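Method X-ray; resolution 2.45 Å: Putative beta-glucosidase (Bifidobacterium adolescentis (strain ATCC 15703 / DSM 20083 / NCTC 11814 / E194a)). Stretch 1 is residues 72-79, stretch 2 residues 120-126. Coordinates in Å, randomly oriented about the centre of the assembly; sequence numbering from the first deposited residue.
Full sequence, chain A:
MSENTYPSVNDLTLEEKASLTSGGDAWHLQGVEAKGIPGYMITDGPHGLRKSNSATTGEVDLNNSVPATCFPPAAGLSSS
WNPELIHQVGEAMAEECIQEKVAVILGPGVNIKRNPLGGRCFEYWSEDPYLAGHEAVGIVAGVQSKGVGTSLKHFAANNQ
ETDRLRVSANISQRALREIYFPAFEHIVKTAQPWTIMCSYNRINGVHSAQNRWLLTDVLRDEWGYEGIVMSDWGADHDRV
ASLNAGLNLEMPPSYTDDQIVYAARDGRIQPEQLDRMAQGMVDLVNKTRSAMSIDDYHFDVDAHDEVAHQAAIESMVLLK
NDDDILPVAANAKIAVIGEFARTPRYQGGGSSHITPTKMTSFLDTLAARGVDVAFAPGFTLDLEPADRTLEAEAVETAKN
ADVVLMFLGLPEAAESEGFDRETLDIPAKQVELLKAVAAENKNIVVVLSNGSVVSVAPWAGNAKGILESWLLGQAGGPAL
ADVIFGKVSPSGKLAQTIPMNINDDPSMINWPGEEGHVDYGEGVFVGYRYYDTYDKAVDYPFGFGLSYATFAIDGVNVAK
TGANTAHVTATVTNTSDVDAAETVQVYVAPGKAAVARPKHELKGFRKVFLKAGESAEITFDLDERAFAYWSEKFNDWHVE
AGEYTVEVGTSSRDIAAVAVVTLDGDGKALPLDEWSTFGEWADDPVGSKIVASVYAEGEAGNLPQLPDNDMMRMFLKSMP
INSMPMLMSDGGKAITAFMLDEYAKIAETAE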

ATOM      1  N   PRO A  72      -7.510   7.597  -6.462  1.00 29.49           N
ATOM      2  CA  PRO A  72      -7.931   6.328  -5.871  1.00 28.57           C
ATOM      3  C   PRO A  72      -7.089   6.006  -4.653  1.00 25.33           C
ATOM      4  O   PRO A  72      -5.858   6.164  -4.685  1.00 24.22           O
ATOM      5  CB  PRO A  72      -7.703   5.309  -7.001  1.00 28.76           C
ATOM      6  CG  PRO A  72      -6.764   5.977  -7.947  1.00 28.85           C
ATOM      7  CD  PRO A  72      -7.112   7.430  -7.872  1.00 29.65           C
ATOM      8  N   PRO A  73      -7.723   5.610  -3.547  1.00 22.92           N
ATOM      9  CA  PRO A  73      -6.963   5.138  -2.388  1.00 20.93           C
ATOM     10  C   PRO A  73      -6.052   3.979  -2.755  1.00 20.72           C
ATOM     11  O   PRO A  73      -6.274   3.257  -3.727  1.00 20.66           O
ATOM     12  CB  PRO A  73      -8.052   4.704  -1.405  1.00 21.88           C
ATOM     13  CG  PRO A  73      -9.214   5.584  -1.752  1.00 23.90           C
ATOM     14  CD  PRO A  73      -9.158   5.752  -3.248  1.00 23.55           C
ATOM     15  N   ALA A  74      -5.016   3.801  -1.936  1.00 22.97           N
ATOM     16  CA  ALA A  74      -3.953   2.858  -2.266  1.00 23.87           C
ATOM     17  C   ALA A  74      -4.467   1.428  -2.416  1.00 26.48           C
ATOM     18  O   ALA A  74      -3.910   0.657  -3.203  1.00 30.16           O
ATOM     19  CB  ALA A  74      -2.852   2.934  -1.209  1.00 23.43           C
ATOM     20  N   ALA A  75      -5.516   1.051  -1.677  1.00 26.38           N
ATOM     21  CA  ALA A  75      -6.070  -0.295  -1.820  1.00 27.96           C
ATOM     22  C   ALA A  75      -6.505  -0.570  -3.250  1.00 28.67           C
ATOM     23  O   ALA A  75      -6.546  -1.730  -3.678  1.00 29.38           O
ATOM     24  CB  ALA A  75      -7.244  -0.500  -0.868  1.00 28.87           C
ATOM     25  N   GLY A  76      -6.866   0.476  -3.987  1.00 27.88           N
ATOM     26  CA  GLY A  76      -7.165   0.355  -5.397  1.00 26.66           C
ATOM     27  C   GLY A  76      -5.930   0.538  -6.252  1.00 25.77           C
ATOM     28  O   GLY A  76      -5.639  -0.296  -7.115  1.00 26.09           O
ATOM     29  N   LEU A  77      -5.184   1.621  -6.011  1.00 25.21           N
ATOM     30  CA  LEU A  77      -4.041   1.939  -6.861  1.00 24.94           C
ATOM     31  C   LEU A  77      -2.961   0.869  -6.801  1.00 23.68           C
ATOM     32  O   LEU A  77      -2.203   0.712  -7.764  1.00 22.51           O
ATOM     33  CB  LEU A  77      -3.452   3.300  -6.470  1.00 23.32           C
ATOM     34  CG  LEU A  77      -2.488   3.929  -7.482  1.00 23.07           C
ATOM     35  CD1 LEU A  77      -3.130   3.960  -8.863  1.00 24.76           C
ATOM     36  CD2 LEU A  77      -2.101   5.331  -7.062  1.00 22.83           C
ATOM     37  N   SER A  78      -2.900   0.104  -5.714  1.00 24.04           N
ATOM     38  CA  SER A  78      -1.952  -0.996  -5.623  1.00 23.71           C
ATOM     39  C   SER A  78      -2.233  -2.104  -6.623  1.00 24.84           C
ATOM     40  O   SER A  78      -1.369  -2.962  -6.825  1.00 27.10           O
ATOM     41  CB  SER A  78      -1.959  -1.572  -4.211  1.00 24.14           C
ATOM     42  OG  SER A  78      -3.251  -2.041  -3.859  1.00 24.82           O
ATOM     43  N   SER A  79      -3.412  -2.120  -7.240  1.00 25.59           N
ATOM     44  CA  SER A  79      -3.700  -3.097  -8.279  1.00 25.85           C
ATOM     45  C   SER A  79      -2.962  -2.808  -9.579  1.00 26.31           C
ATOM     46  O   SER A  79      -2.904  -3.686 -10.444  1.00 28.75           O
ATOM     47  CB  SER A  79      -5.207  -3.146  -8.533  1.00 27.76           C
ATOM     48  OG  SER A  79      -5.922  -3.338  -7.322  1.00 25.88           O
ATOM     49  N   ARG A 120      -7.422   0.398   8.446  1.00 27.13           N
ATOM     50  CA  ARG A 120      -6.731   1.320   7.548  1.00 27.81           C
ATOM     51  C   ARG A 120      -6.231   0.656   6.265  1.00 26.92           C
ATOM     52  O   ARG A 120      -5.458   1.279   5.530  1.00 27.21           O
ATOM     53  CB  ARG A 120      -5.533   1.954   8.260  1.00 29.37           C
ATOM     54  CG  ARG A 120      -5.855   2.815   9.460  1.00 32.19           C
ATOM     55  CD  ARG A 120      -6.524   4.131   9.109  1.00 34.56           C
ATOM     56  NE  ARG A 120      -5.619   5.113   8.513  1.00 35.85           N
ATOM     57  CZ  ARG A 120      -4.668   5.766   9.179  1.00 37.95           C
ATOM     58  NH1 ARG A 120      -4.468   5.536  10.474  1.00 38.58           N
ATOM     59  NH2 ARG A 120      -3.912   6.655   8.546  1.00 38.26           N
ATOM     60  N   CYS A 121      -6.674  -0.568   5.957  1.00 26.89           N
ATOM     61  CA  CYS A 121      -6.192  -1.249   4.755  1.00 26.25           C
ATOM     62  C   CYS A 121      -6.468  -0.455   3.480  1.00 25.09           C
ATOM     63  O   CYS A 121      -5.721  -0.579   2.501  1.00 25.40           O
ATOM     64  CB  CYS A 121      -6.804  -2.652   4.654  1.00 27.23           C
ATOM     65  SG  CYS A 121      -6.010  -3.922   5.697  1.00 27.40           S
ATOM     66  N   PHE A 122      -7.531   0.357   3.463  1.00 23.61           N
ATOM     67  CA  PHE A 122      -7.874   1.109   2.260  1.00 23.66           C
ATOM     68  C   PHE A 122      -6.798   2.127   1.902  1.00 26.14           C
ATOM     69  O   PHE A 122      -6.667   2.491   0.724  1.00 25.70           O
ATOM     70  CB  PHE A 122      -9.226   1.811   2.438  1.00 21.79           C
ATOM     71  CG  PHE A 122      -9.152   3.068   3.245  1.00 20.50           C
ATOM     72  CD1 PHE A 122      -9.099   3.012   4.623  1.00 19.96           C
ATOM     73  CD2 PHE A 122      -9.158   4.305   2.630  1.00 19.31           C
ATOM     74  CE1 PHE A 122      -9.038   4.164   5.374  1.00 19.57           C
ATOM     75  CE2 PHE A 122      -9.097   5.462   3.375  1.00 20.51           C
ATOM     76  CZ  PHE A 122      -9.035   5.390   4.747  1.00 19.89           C
ATOM     77  N   GLU A 123      -6.012   2.561   2.895  1.00 26.96           N
ATOM     78  CA  GLU A 123      -4.990   3.588   2.761  1.00 26.74           C
ATOM     79  C   GLU A 123      -3.589   3.008   2.601  1.00 26.52           C
ATOM     80  O   GLU A 123      -2.637   3.768   2.396  1.00 26.25           O
ATOM     81  CB  GLU A 123      -5.050   4.482   4.011  1.00 29.28           C
ATOM     82  CG  GLU A 123      -4.370   5.838   3.976  1.00 30.79           C
ATOM     83  CD  GLU A 123      -4.718   6.649   5.224  1.00 31.03           C
ATOM     84  OE1 GLU A 123      -5.677   6.257   5.917  1.00 30.58           O
ATOM     85  OE2 GLU A 123      -4.038   7.651   5.531  1.00 31.46           O
ATOM     86  N   TYR A 124      -3.445   1.681   2.661  1.00 24.82           N
ATOM     87  CA  TYR A 124      -2.164   0.996   2.498  1.00 23.02           C
ATOM     88  C   TYR A 124      -2.132   0.241   1.172  1.00 22.12           C
ATOM     89  O   TYR A 124      -3.117   0.193   0.434  1.00 20.22           O
ATOM     90  CB  TYR A 124      -1.895   0.056   3.679  1.00 22.75           C
ATOM     91  CG  TYR A 124      -1.940   0.735   5.031  1.00 21.75           C
ATOM     92  CD1 TYR A 124      -1.621   2.078   5.163  1.00 21.25           C
ATOM     93  CD2 TYR A 124      -2.308   0.033   6.173  1.00 20.70           C
ATOM     94  CE1 TYR A 124      -1.666   2.700   6.385  1.00 21.68           C
ATOM     95  CE2 TYR A 124      -2.355   0.648   7.403  1.00 20.21           C
ATOM     96  CZ  TYR A 124      -2.032   1.980   7.500  1.00 20.60           C
ATOM     97  OH  TYR A 124      -2.076   2.596   8.718  1.00 19.91           O
ATOM     98  N   TRP A 125      -0.988  -0.381   0.882  1.00 22.57           N
ATOM     99  CA  TRP A 125      -0.716  -0.877  -0.464  1.00 22.93           C
ATOM    100  C   TRP A 125      -0.823  -2.396  -0.610  1.00 21.57           C
ATOM    101  O   TRP A 125      -1.508  -2.869  -1.518  1.00 20.26           O
ATOM    102  CB  TRP A 125       0.661  -0.381  -0.917  1.00 19.74           C
ATOM    103  CG  TRP A 125       0.669   1.108  -1.123  1.00 20.86           C
ATOM    104  CD1 TRP A 125       0.805   2.061  -0.159  1.00 23.02           C
ATOM    105  CD2 TRP A 125       0.539   1.816  -2.365  1.00 19.91           C
ATOM    106  NE1 TRP A 125       0.759   3.314  -0.715  1.00 22.92           N
ATOM    107  CE2 TRP A 125       0.599   3.192  -2.070  1.00 21.08           C
ATOM    108  CE3 TRP A 125       0.379   1.420  -3.695  1.00 22.11           C
ATOM    109  CZ2 TRP A 125       0.506   4.173  -3.055  1.00 21.57           C
ATOM    110  CZ3 TRP A 125       0.282   2.398  -4.673  1.00 21.47           C
ATOM    111  CH2 TRP A 125       0.347   3.756  -4.349  1.00 21.42           C
ATOM    112  N   SER A 126      -0.165  -3.184   0.237  1.00 21.48           N
ATOM    113  CA  SER A 126      -0.145  -4.622  -0.015  1.00 21.54           C
ATOM    114  C   SER A 126       0.083  -5.386   1.281  1.00 21.89           C
ATOM    115  O   SER A 126       0.404  -4.812   2.323  1.00 21.80           O
ATOM    116  CB  SER A 126       0.931  -4.997  -1.045  1.00 22.07           C
ATOM    117  OG  SER A 126       1.036  -6.401  -1.207  1.00 22.03           O
TER

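At the apolar centre of the contact, the methyl group of Ala-74 lies over the indole of Trp-125. Its CB sits 3.6 Å from the centroid of the five-membered ring of Trp-125 and only 11° off the ring normal, the geometry of a CH-π contact. Alanine suits this place because its side chain is a single methyl: Ala-74 CB is also 3.2 Å from Tyr-124 O and 3.7 Å from Glu-123 O, so backbone and ring together closely confine it. Trp-125 starts from a CA-to-CB bond directed sideways, but with chi1 in m its indole comes nearer to the helix and gives up more area to the contact than any other residue. Together the two stretches bury 387 Å² between them, and Ala-74 and Trp-125 are both buried in the structure. The broad surface of the indole reaches several residues of the first stretch at once: Leu-77 CD2 approaches Trp-125 CH2 at 4.0 Å, and Ser-78 CB lies 3.8 Å from Trp-125 CE3.

Next to this centre, a smaller apolar group forms around Phe-122. Pro-73 CB meets the edge of its ring, 4.2 Å from Phe-122 CD2, while Ala-75 CB stands 4.5 Å from Phe-122 CB. Pro-73 occupies the N-cap position, where a proline's lack of an amide hydrogen costs the helix nothing.

The single hydrogen bond between the stretches is made by backbone: Ala-75 N donates to Phe-122 O at 3.0 Å, with a nearly straight angle of 161°. An amide in the first turn of a helix has no carbonyl four residues back within the helix to receive its hydrogen, and here the other stretch supplies one. At the polar edge, Ser-78 turns its CB to within 3.0 Å of Trp-125 O, yet its hydroxyl, with chi1 in p, bonds back to the helix, Ser-78 OG donating to Ala-74 O at 2.9 Å. Serine thus packs closely while its polar group remains satisfied.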